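PDB 3EGC: putative ribose operon repressor from Burkholderia thailandensis, which probably acts as a LacI-family transcriptional repressor, with a periplasmic-binding-protein-like domain expected to sense a small ligand, perhaps a sugar, and control DNA binding. Local coordinates for residues A[51-56]-A[68-73]; A[59-64]-A[86-91]. One frame throughout, in Å; residues are numbered along the deposited sequence.

Overall arrangement
Both contacts hold helix 50-62 against strands 67-70 and 90-93 and their adjoining loops, on the same side of the chain's centre, and their own centres lie about 11 Å apart. Contact 1 uses the early turns of the helix and the carboxyl end of strand 67-70; contact 2 uses its last turn and the entry to strand 90-93. Along the chain the segments alternate, 51-56, 59-64, 68-73, 86-91. The two strands are neighbours in the sheet, and Leu68 packs on both Phe60 and Phe88 between the contacts. One helix is thus held near both ends, while residues along it also meet the second subunit.

Contact 1: residues A[51-56]-A[68-73]; sequences VREREA and LILAPS
Glu53 lays its carboxylate against the methyl groups of Leu70 and reaches past them to the backbone of Ser73. The two side chains cross at about a right angle, and both methyl branches of the leucine face the carboxylate, Leu70 CD1 the closer at 3.8 Å from Glu53 OE2. With CG anti to its own backbone N (chi1 178°) and the chain extended beyond it, Glu53 spans the gap from helix to loop at nearly full length. Its OE2 accepts the backbone N-H of Ser73 at 2.9 Å from Ser73 N. The bond is almost straight (178°) and arrives nearly in line with the C-O bond of the carboxylate. Pro72 CA also lies close to Glu53 OE2, at 3.5 Å, with Ser73 CB about as near.

The acid is buried but has further partners. Glu53 OE1 is hydrogen-bonded to Tyr79 OH at the start of helix 78-82, and His77 NE2 makes a weak bond to OE2; these contacts may favour the charged form. The bonds to both oxygens would also hold the carboxylate's rotation, while Ser73 OG turns to Thr46 OG1.

One glutamate therefore ties helix 50-62 to the loop after strand 67-70, at the carboxyl ends of the parallel strands, where loops of periplasmic-binding-protein-like domains generally face the interdomain cleft. Leu70 continues this layer onto Leu80 of helix 78-82 and Ile14 of strand 10-15, and Arg52 O of helix 50-62 is hydrogen-bonded to Arg35 NH2 of the second subunit.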
ATOM      1  N   VAL A  51     -14.752  -8.924 -14.652  1.00 35.45           N
ATOM      2  CA  VAL A  51     -14.797 -10.307 -15.090  1.00 35.13           C
ATOM      3  C   VAL A  51     -13.972 -11.176 -14.106  1.00 35.09           C
ATOM      4  O   VAL A  51     -14.346 -12.277 -13.737  1.00 35.77           O
ATOM      5  CB  VAL A  51     -14.247 -10.457 -16.550  1.00 35.64           C
ATOM      6  CG1 VAL A  51     -13.970 -11.920 -16.890  1.00 35.16           C
ATOM      7  CG2 VAL A  51     -15.213  -9.845 -17.593  1.00 35.54           C
ATOM      8  N   ARG A  52     -12.836 -10.675 -13.680  1.00 34.35           N
ATOM      9  CA  ARG A  52     -12.159 -11.251 -12.549  1.00 34.65           C
ATOM     10  C   ARG A  52     -12.941 -11.213 -11.217  1.00 33.69           C
ATOM     11  O   ARG A  52     -12.878 -12.159 -10.469  1.00 32.44           O
ATOM     12  CB  ARG A  52     -10.757 -10.629 -12.384  1.00 34.29           C
ATOM     13  CG  ARG A  52      -9.848 -11.031 -13.504  1.00 36.58           C
ATOM     14  CD  ARG A  52      -8.594 -10.134 -13.633  1.00 38.72           C
ATOM     15  NE  ARG A  52      -7.881 -10.106 -12.367  1.00 38.01           N
ATOM     16  CZ  ARG A  52      -6.744  -9.469 -12.181  1.00 40.17           C
ATOM     17  NH1 ARG A  52      -6.172  -9.469 -10.974  1.00 38.79           N
ATOM     18  NH2 ARG A  52      -6.184  -8.830 -13.211  1.00 40.18           N
ATOM     19  N   GLU A  53     -13.684 -10.140 -10.952  1.00 33.41           N
ATOM     20  CA  GLU A  53     -14.505 -10.097  -9.754  1.00 34.37           C
ATOM     21  C   GLU A  53     -15.537 -11.265  -9.711  1.00 34.70           C
ATOM     22  O   GLU A  53     -15.695 -11.973  -8.703  1.00 34.20           O
ATOM     23  CB  GLU A  53     -15.206  -8.737  -9.606  1.00 33.75           C
ATOM     24  CG  GLU A  53     -16.096  -8.666  -8.397  1.00 34.20           C
ATOM     25  CD  GLU A  53     -17.011  -7.454  -8.427  1.00 37.11           C
ATOM     26  OE1 GLU A  53     -18.226  -7.638  -8.694  1.00 40.67           O
ATOM     27  OE2 GLU A  53     -16.550  -6.324  -8.190  1.00 33.81           O
ATOM     28  N   ARG A  54     -16.239 -11.433 -10.823  1.00 35.50           N
ATOM     29  CA  ARG A  54     -17.264 -12.444 -10.944  1.00 35.98           C
ATOM     30  C   ARG A  54     -16.627 -13.826 -10.839  1.00 35.50           C
ATOM     31  O   ARG A  54     -17.188 -14.717 -10.255  1.00 35.46           O
ATOM     32  CB  ARG A  54     -17.972 -12.285 -12.295  1.00 36.23           C
ATOM     33  CG  ARG A  54     -19.241 -13.054 -12.396  1.00 39.68           C
ATOM     34  CD  ARG A  54     -20.043 -12.627 -13.686  1.00 45.96           C
ATOM     35  NE  ARG A  54     -19.508 -11.468 -14.397  1.00 48.81           N
ATOM     36  CZ  ARG A  54     -19.224 -11.407 -15.710  1.00 50.61           C
ATOM     37  NH1 ARG A  54     -19.386 -12.459 -16.499  1.00 52.44           N
ATOM     38  NH2 ARG A  54     -18.785 -10.263 -16.234  1.00 49.83           N
ATOM     39  N   GLU A  55     -15.435 -14.006 -11.383  1.00 34.88           N
ATOM     40  CA  GLU A  55     -14.764 -15.281 -11.242  1.00 35.20           C
ATOM     41  C   GLU A  55     -14.318 -15.577  -9.830  1.00 34.40           C
ATOM     42  O   GLU A  55     -14.344 -16.750  -9.371  1.00 33.98           O
ATOM     43  CB  GLU A  55     -13.546 -15.390 -12.182  1.00 35.73           C
ATOM     44  CG  GLU A  55     -13.963 -15.371 -13.658  1.00 40.03           C
ATOM     45  CD  GLU A  55     -12.800 -15.433 -14.653  1.00 45.95           C
ATOM     46  OE1 GLU A  55     -13.050 -15.862 -15.819  1.00 48.34           O
ATOM     47  OE2 GLU A  55     -11.666 -15.027 -14.294  1.00 47.87           O
ATOM     48  N   ALA A  56     -13.861 -14.535  -9.132  1.00 33.01           N
ATOM     49  CA  ALA A  56     -13.505 -14.727  -7.740  1.00 32.23           C
ATOM     50  C   ALA A  56     -14.748 -15.114  -6.924  1.00 31.72           C
ATOM     51  O   ALA A  56     -14.690 -16.055  -6.107  1.00 30.99           O
ATOM     52  CB  ALA A  56     -12.826 -13.542  -7.191  1.00 31.66           C
ATOM     53  N   LEU A  68     -18.853 -13.009   2.057  1.00 29.73           N
ATOM     54  CA  LEU A  68     -17.902 -12.179   1.276  1.00 30.12           C
ATOM     55  C   LEU A  68     -17.878 -10.739   1.728  1.00 29.11           C
ATOM     56  O   LEU A  68     -18.921 -10.088   1.876  1.00 29.13           O
ATOM     57  CB  LEU A  68     -18.232 -12.148  -0.239  1.00 30.35           C
ATOM     58  CG  LEU A  68     -18.222 -13.394  -1.118  1.00 34.45           C
ATOM     59  CD1 LEU A  68     -18.456 -13.078  -2.620  1.00 36.79           C
ATOM     60  CD2 LEU A  68     -16.907 -14.172  -0.941  1.00 35.44           C
ATOM     61  N   ILE A  69     -16.672 -10.222   1.862  1.00 28.18           N
ATOM     62  CA  ILE A  69     -16.449  -8.823   1.845  1.00 27.16           C
ATOM     63  C   ILE A  69     -15.944  -8.416   0.468  1.00 28.13           C
ATOM     64  O   ILE A  69     -14.961  -8.922  -0.017  1.00 27.06           O
ATOM     65  CB  ILE A  69     -15.427  -8.390   2.895  1.00 28.13           C
ATOM     66  CG1 ILE A  69     -15.921  -8.784   4.292  1.00 27.68           C
ATOM     67  CG2 ILE A  69     -15.132  -6.869   2.707  1.00 24.19           C
ATOM     68  CD1 ILE A  69     -15.007  -8.302   5.386  1.00 30.02           C
ATOM     69  N   LEU A  70     -16.607  -7.432  -0.136  1.00 27.94           N
ATOM     70  CA  LEU A  70     -16.340  -7.127  -1.522  1.00 28.55           C
ATOM     71  C   LEU A  70     -16.051  -5.630  -1.722  1.00 27.82           C
ATOM     72  O   LEU A  70     -16.888  -4.786  -1.455  1.00 27.98           O
ATOM     73  CB  LEU A  70     -17.558  -7.589  -2.384  1.00 27.39           C
ATOM     74  CG  LEU A  70     -17.529  -7.116  -3.834  1.00 29.94           C
ATOM     75  CD1 LEU A  70     -16.283  -7.628  -4.584  1.00 31.67           C
ATOM     76  CD2 LEU A  70     -18.824  -7.471  -4.670  1.00 29.96           C
ATOM     77  N   ALA A  71     -14.865  -5.300  -2.147  1.00 27.61           N
ATOM     78  CA  ALA A  71     -14.610  -3.954  -2.671  1.00 28.88           C
ATOM     79  C   ALA A  71     -14.890  -3.964  -4.188  1.00 29.26           C
ATOM     80  O   ALA A  71     -14.056  -4.402  -4.993  1.00 28.95           O
ATOM     81  CB  ALA A  71     -13.165  -3.521  -2.407  1.00 28.70           C
ATOM     82  N   PRO A  72     -16.057  -3.490  -4.571  1.00 28.93           N
ATOM     83  CA  PRO A  72     -16.509  -3.667  -5.912  1.00 30.72           C
ATOM     84  C   PRO A  72     -15.693  -2.954  -6.996  1.00 31.12           C
ATOM     85  O   PRO A  72     -15.221  -1.819  -6.825  1.00 31.30           O
ATOM     86  CB  PRO A  72     -17.959  -3.129  -5.878  1.00 30.65           C
ATOM     87  CG  PRO A  72     -18.316  -3.025  -4.422  1.00 29.94           C
ATOM     88  CD  PRO A  72     -17.040  -2.796  -3.737  1.00 29.50           C
ATOM     89  N   SER A  73     -15.556  -3.635  -8.111  1.00 31.38           N
ATOM     90  CA  SER A  73     -14.907  -3.067  -9.256  1.00 33.48           C
ATOM     91  C   SER A  73     -16.034  -2.403 -10.014  1.00 34.98           C
ATOM     92  O   SER A  73     -17.211  -2.751  -9.815  1.00 35.10           O
ATOM     93  CB  SER A  73     -14.315  -4.193 -10.093  1.00 33.78           C
ATOM     94  OG  SER A  73     -13.126  -4.684  -9.487  1.00 34.03           O
TER

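Contact 2: residues A[59-64]-A[86-91]; sequences QFFERR and KTFPIV
A T-shaped (edge-to-face) pair of phenylalanines joins the last turn of helix 50-62 to the loop leading into strand 90-93, near the surface and at the amino-terminal ends of the parallel strands. Phe61 supplies the edge and Phe88 the face. The centroids of the Phe61 and Phe88 rings are 5.2 Å apart. Their planes stand at 79°, with the edge off-centre, toward the rim of the Phe88 ring. The leading side of the Phe61 ring is its CD1-CE1 bond: Phe61 CD1 lies 3.9 Å from Phe88 CE2, and Phe61 CE1 comes equally near to Phe88 CD2. Phe88 CB points at the helix, whereas Phe61 CB does not; with chi1 at -173°, the Phe61 ring is swung across to meet its partner. The two side chains run antiparallel past one another, which brings ring beside ring.

The Phe61 ring is also flanked within its own segment. The guanidinium of Arg64 lies against one face, Arg64 CZ about 4.0 Å above the Phe61 ring plane. Arg64 NH1 donates to Phe61 O at 2.9 Å, a bent bond from above the carbonyl plane. The Arg64 backbone N reaches the same oxygen from the opposite face, so two donors of one residue hold it.

Beyond the pair, Phe61 packs on Leu84 and Pro85, and Phe88 on Val65 and Leu68. Arg64, with positive phi, ends the helix in a Schellman motif, and the chain then turns into strand 67-70: a helix-to-strand connection of the alternating alpha/beta, Rossmann-like layering found in periplasmic-binding-protein domains.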
ATOM      1  N   GLN A  59     -15.635 -18.622  -7.556  1.00 34.36           N
ATOM      2  CA  GLN A  59     -14.586 -19.430  -6.987  1.00 35.60           C
ATOM      3  C   GLN A  59     -14.737 -19.553  -5.470  1.00 35.83           C
ATOM      4  O   GLN A  59     -14.666 -20.675  -4.913  1.00 35.18           O
ATOM      5  CB  GLN A  59     -13.264 -18.818  -7.369  1.00 36.37           C
ATOM      6  CG  GLN A  59     -12.065 -19.481  -6.792  1.00 39.99           C
ATOM      7  CD  GLN A  59     -10.832 -18.739  -7.161  1.00 46.31           C
ATOM      8  OE1 GLN A  59     -10.566 -18.528  -8.353  1.00 49.12           O
ATOM      9  NE2 GLN A  59     -10.066 -18.298  -6.144  1.00 47.40           N
ATOM     10  N   PHE A  60     -14.999 -18.415  -4.819  1.00 35.10           N
ATOM     11  CA  PHE A  60     -15.142 -18.361  -3.367  1.00 35.45           C
ATOM     12  C   PHE A  60     -16.451 -19.060  -2.879  1.00 35.91           C
ATOM     13  O   PHE A  60     -16.533 -19.791  -1.824  1.00 34.74           O
ATOM     14  CB  PHE A  60     -15.008 -16.858  -2.863  1.00 35.30           C
ATOM     15  CG  PHE A  60     -13.554 -16.335  -2.842  1.00 34.35           C
ATOM     16  CD1 PHE A  60     -12.473 -17.180  -3.162  1.00 34.74           C
ATOM     17  CD2 PHE A  60     -13.274 -15.052  -2.489  1.00 34.21           C
ATOM     18  CE1 PHE A  60     -11.173 -16.722  -3.134  1.00 35.43           C
ATOM     19  CE2 PHE A  60     -11.940 -14.572  -2.413  1.00 33.72           C
ATOM     20  CZ  PHE A  60     -10.898 -15.402  -2.748  1.00 34.21           C
ATOM     21  N   PHE A  61     -17.496 -18.835  -3.639  1.00 36.21           N
ATOM     22  CA  PHE A  61     -18.724 -19.547  -3.358  1.00 37.62           C
ATOM     23  C   PHE A  61     -18.608 -21.078  -3.452  1.00 38.46           C
ATOM     24  O   PHE A  61     -19.017 -21.818  -2.525  1.00 39.00           O
ATOM     25  CB  PHE A  61     -19.854 -19.025  -4.210  1.00 38.08           C
ATOM     26  CG  PHE A  61     -21.164 -19.605  -3.839  1.00 38.26           C
ATOM     27  CD1 PHE A  61     -21.699 -19.351  -2.578  1.00 37.39           C
ATOM     28  CD2 PHE A  61     -21.862 -20.423  -4.754  1.00 38.17           C
ATOM     29  CE1 PHE A  61     -22.908 -19.885  -2.205  1.00 39.58           C
ATOM     30  CE2 PHE A  61     -23.094 -20.976  -4.384  1.00 39.96           C
ATOM     31  CZ  PHE A  61     -23.619 -20.711  -3.095  1.00 39.87           C
ATOM     32  N   GLU A  62     -18.017 -21.590  -4.527  1.00 39.41           N
ATOM     33  CA  GLU A  62     -17.873 -23.025  -4.625  1.00 40.14           C
ATOM     34  C   GLU A  62     -17.007 -23.601  -3.505  1.00 40.07           C
ATOM     35  O   GLU A  62     -17.229 -24.717  -3.050  1.00 40.17           O
ATOM     36  CB  GLU A  62     -17.368 -23.474  -6.004  1.00 41.30           C
ATOM     37  CG  GLU A  62     -16.414 -22.568  -6.657  1.00 44.57           C
ATOM     38  CD  GLU A  62     -15.095 -23.266  -7.005  1.00 50.37           C
ATOM     39  OE1 GLU A  62     -15.000 -23.898  -8.105  1.00 52.10           O
ATOM     40  OE2 GLU A  62     -14.141 -23.163  -6.183  1.00 49.16           O
ATOM     41  N   ARG A  63     -16.029 -22.840  -3.033  1.00 39.51           N
ATOM     42  CA  ARG A  63     -15.244 -23.264  -1.882  1.00 39.41           C
ATOM     43  C   ARG A  63     -16.047 -23.181  -0.584  1.00 39.08           C
ATOM     44  O   ARG A  63     -15.567 -23.530   0.469  1.00 38.89           O
ATOM     45  CB  ARG A  63     -13.957 -22.418  -1.757  1.00 39.88           C
ATOM     46  CG  ARG A  63     -12.931 -22.718  -2.873  1.00 41.04           C
ATOM     47  CD  ARG A  63     -11.578 -22.236  -2.425  1.00 42.94           C
ATOM     48  NE  ARG A  63     -10.507 -22.913  -3.142  1.00 46.78           N
ATOM     49  CZ  ARG A  63     -10.004 -24.094  -2.777  1.00 45.83           C
ATOM     50  NH1 ARG A  63     -10.480 -24.697  -1.699  1.00 42.25           N
ATOM     51  NH2 ARG A  63      -9.031 -24.646  -3.489  1.00 46.06           N
ATOM     52  N   ARG A  64     -17.281 -22.728  -0.693  1.00 38.69           N
ATOM     53  CA  ARG A  64     -18.145 -22.483   0.451  1.00 39.07           C
ATOM     54  C   ARG A  64     -17.514 -21.677   1.579  1.00 37.60           C
ATOM     55  O   ARG A  64     -17.407 -22.154   2.713  1.00 38.26           O
ATOM     56  CB  ARG A  64     -18.799 -23.781   0.978  1.00 39.91           C
ATOM     57  CG  ARG A  64     -19.825 -24.457  -0.006  1.00 41.14           C
ATOM     58  CD  ARG A  64     -20.902 -23.476  -0.427  1.00 44.32           C
ATOM     59  NE  ARG A  64     -21.926 -24.079  -1.266  1.00 46.46           N
ATOM     60  CZ  ARG A  64     -21.752 -24.399  -2.549  1.00 48.87           C
ATOM     61  NH1 ARG A  64     -20.584 -24.178  -3.115  1.00 50.08           N
ATOM     62  NH2 ARG A  64     -22.735 -24.950  -3.261  1.00 47.77           N
ATOM     63  N   LYS A  86     -29.907 -16.239  -1.641  1.00 42.82           N
ATOM     64  CA  LYS A  86     -30.267 -15.050  -0.901  1.00 43.62           C
ATOM     65  C   LYS A  86     -29.663 -15.073   0.489  1.00 42.87           C
ATOM     66  O   LYS A  86     -29.584 -14.055   1.170  1.00 42.59           O
ATOM     67  CB  LYS A  86     -31.788 -14.963  -0.776  1.00 44.45           C
ATOM     68  CG  LYS A  86     -32.273 -13.592  -0.446  1.00 47.60           C
ATOM     69  CD  LYS A  86     -33.733 -13.638  -0.100  1.00 50.81           C
ATOM     70  CE  LYS A  86     -33.932 -13.605   1.423  1.00 52.94           C
ATOM     71  NZ  LYS A  86     -33.550 -14.880   2.151  1.00 53.86           N
ATOM     72  N   THR A  87     -29.271 -16.253   0.923  1.00 42.11           N
ATOM     73  CA  THR A  87     -28.845 -16.385   2.288  1.00 41.64           C
ATOM     74  C   THR A  87     -27.344 -16.192   2.365  1.00 39.81           C
ATOM     75  O   THR A  87     -26.793 -16.133   3.447  1.00 40.04           O
ATOM     76  CB  THR A  87     -29.222 -17.783   2.897  1.00 41.76           C
ATOM     77  OG1 THR A  87     -28.518 -18.847   2.233  1.00 43.36           O
ATOM     78  CG2 THR A  87     -30.688 -18.010   2.796  1.00 42.91           C
ATOM     79  N   PHE A  88     -26.684 -16.141   1.218  1.00 37.97           N
ATOM     80  CA  PHE A  88     -25.256 -15.892   1.220  1.00 36.44           C
ATOM     81  C   PHE A  88     -24.954 -14.413   1.552  1.00 35.36           C
ATOM     82  O   PHE A  88     -25.269 -13.550   0.767  1.00 35.72           O
ATOM     83  CB  PHE A  88     -24.647 -16.306  -0.092  1.00 35.89           C
ATOM     84  CG  PHE A  88     -23.134 -16.300  -0.090  1.00 35.78           C
ATOM     85  CD1 PHE A  88     -22.438 -15.337  -0.802  1.00 34.78           C
ATOM     86  CD2 PHE A  88     -22.426 -17.243   0.624  1.00 35.05           C
ATOM     87  CE1 PHE A  88     -21.102 -15.322  -0.818  1.00 34.85           C
ATOM     88  CE2 PHE A  88     -21.039 -17.235   0.627  1.00 34.68           C
ATOM     89  CZ  PHE A  88     -20.373 -16.264  -0.092  1.00 34.62           C
ATOM     90  N   PRO A  89     -24.367 -14.148   2.731  1.00 33.66           N
ATOM     91  CA  PRO A  89     -24.072 -12.796   3.225  1.00 33.52           C
ATOM     92  C   PRO A  89     -22.942 -12.111   2.474  1.00 32.51           C
ATOM     93  O   PRO A  89     -21.867 -12.711   2.249  1.00 31.86           O
ATOM     94  CB  PRO A  89     -23.685 -13.006   4.735  1.00 32.92           C
ATOM     95  CG  PRO A  89     -23.326 -14.437   4.830  1.00 33.76           C
ATOM     96  CD  PRO A  89     -23.878 -15.198   3.635  1.00 33.25           C
ATOM     97  N   ILE A  90     -23.192 -10.859   2.117  1.00 31.33           N
ATOM     98  CA  ILE A  90     -22.213 -10.040   1.426  1.00 31.62           C
ATOM     99  C   ILE A  90     -22.146  -8.650   2.030  1.00 30.76           C
ATOM    100  O   ILE A  90     -23.143  -7.981   2.113  1.00 31.06           O
ATOM    101  CB  ILE A  90     -22.548  -9.888  -0.081  1.00 32.12           C
ATOM    102  CG1 ILE A  90     -22.576 -11.285  -0.776  1.00 32.69           C
ATOM    103  CG2 ILE A  90     -21.563  -8.874  -0.772  1.00 30.40           C
ATOM    104  CD1 ILE A  90     -23.060 -11.235  -2.155  1.00 31.92           C
ATOM    105  N   VAL A  91     -20.978  -8.197   2.445  1.00 30.22           N
ATOM    106  CA  VAL A  91     -20.895  -6.787   2.708  1.00 30.15           C
ATOM    107  C   VAL A  91     -19.886  -6.113   1.835  1.00 29.97           C
ATOM    108  O   VAL A  91     -18.805  -6.638   1.638  1.00 29.73           O
ATOM    109  CB  VAL A  91     -20.772  -6.410   4.188  1.00 30.02           C
ATOM    110  CG1 VAL A  91     -21.085  -7.613   5.157  1.00 29.12           C
ATOM    111  CG2 VAL A  91     -19.533  -5.786   4.429  1.00 30.23           C
TER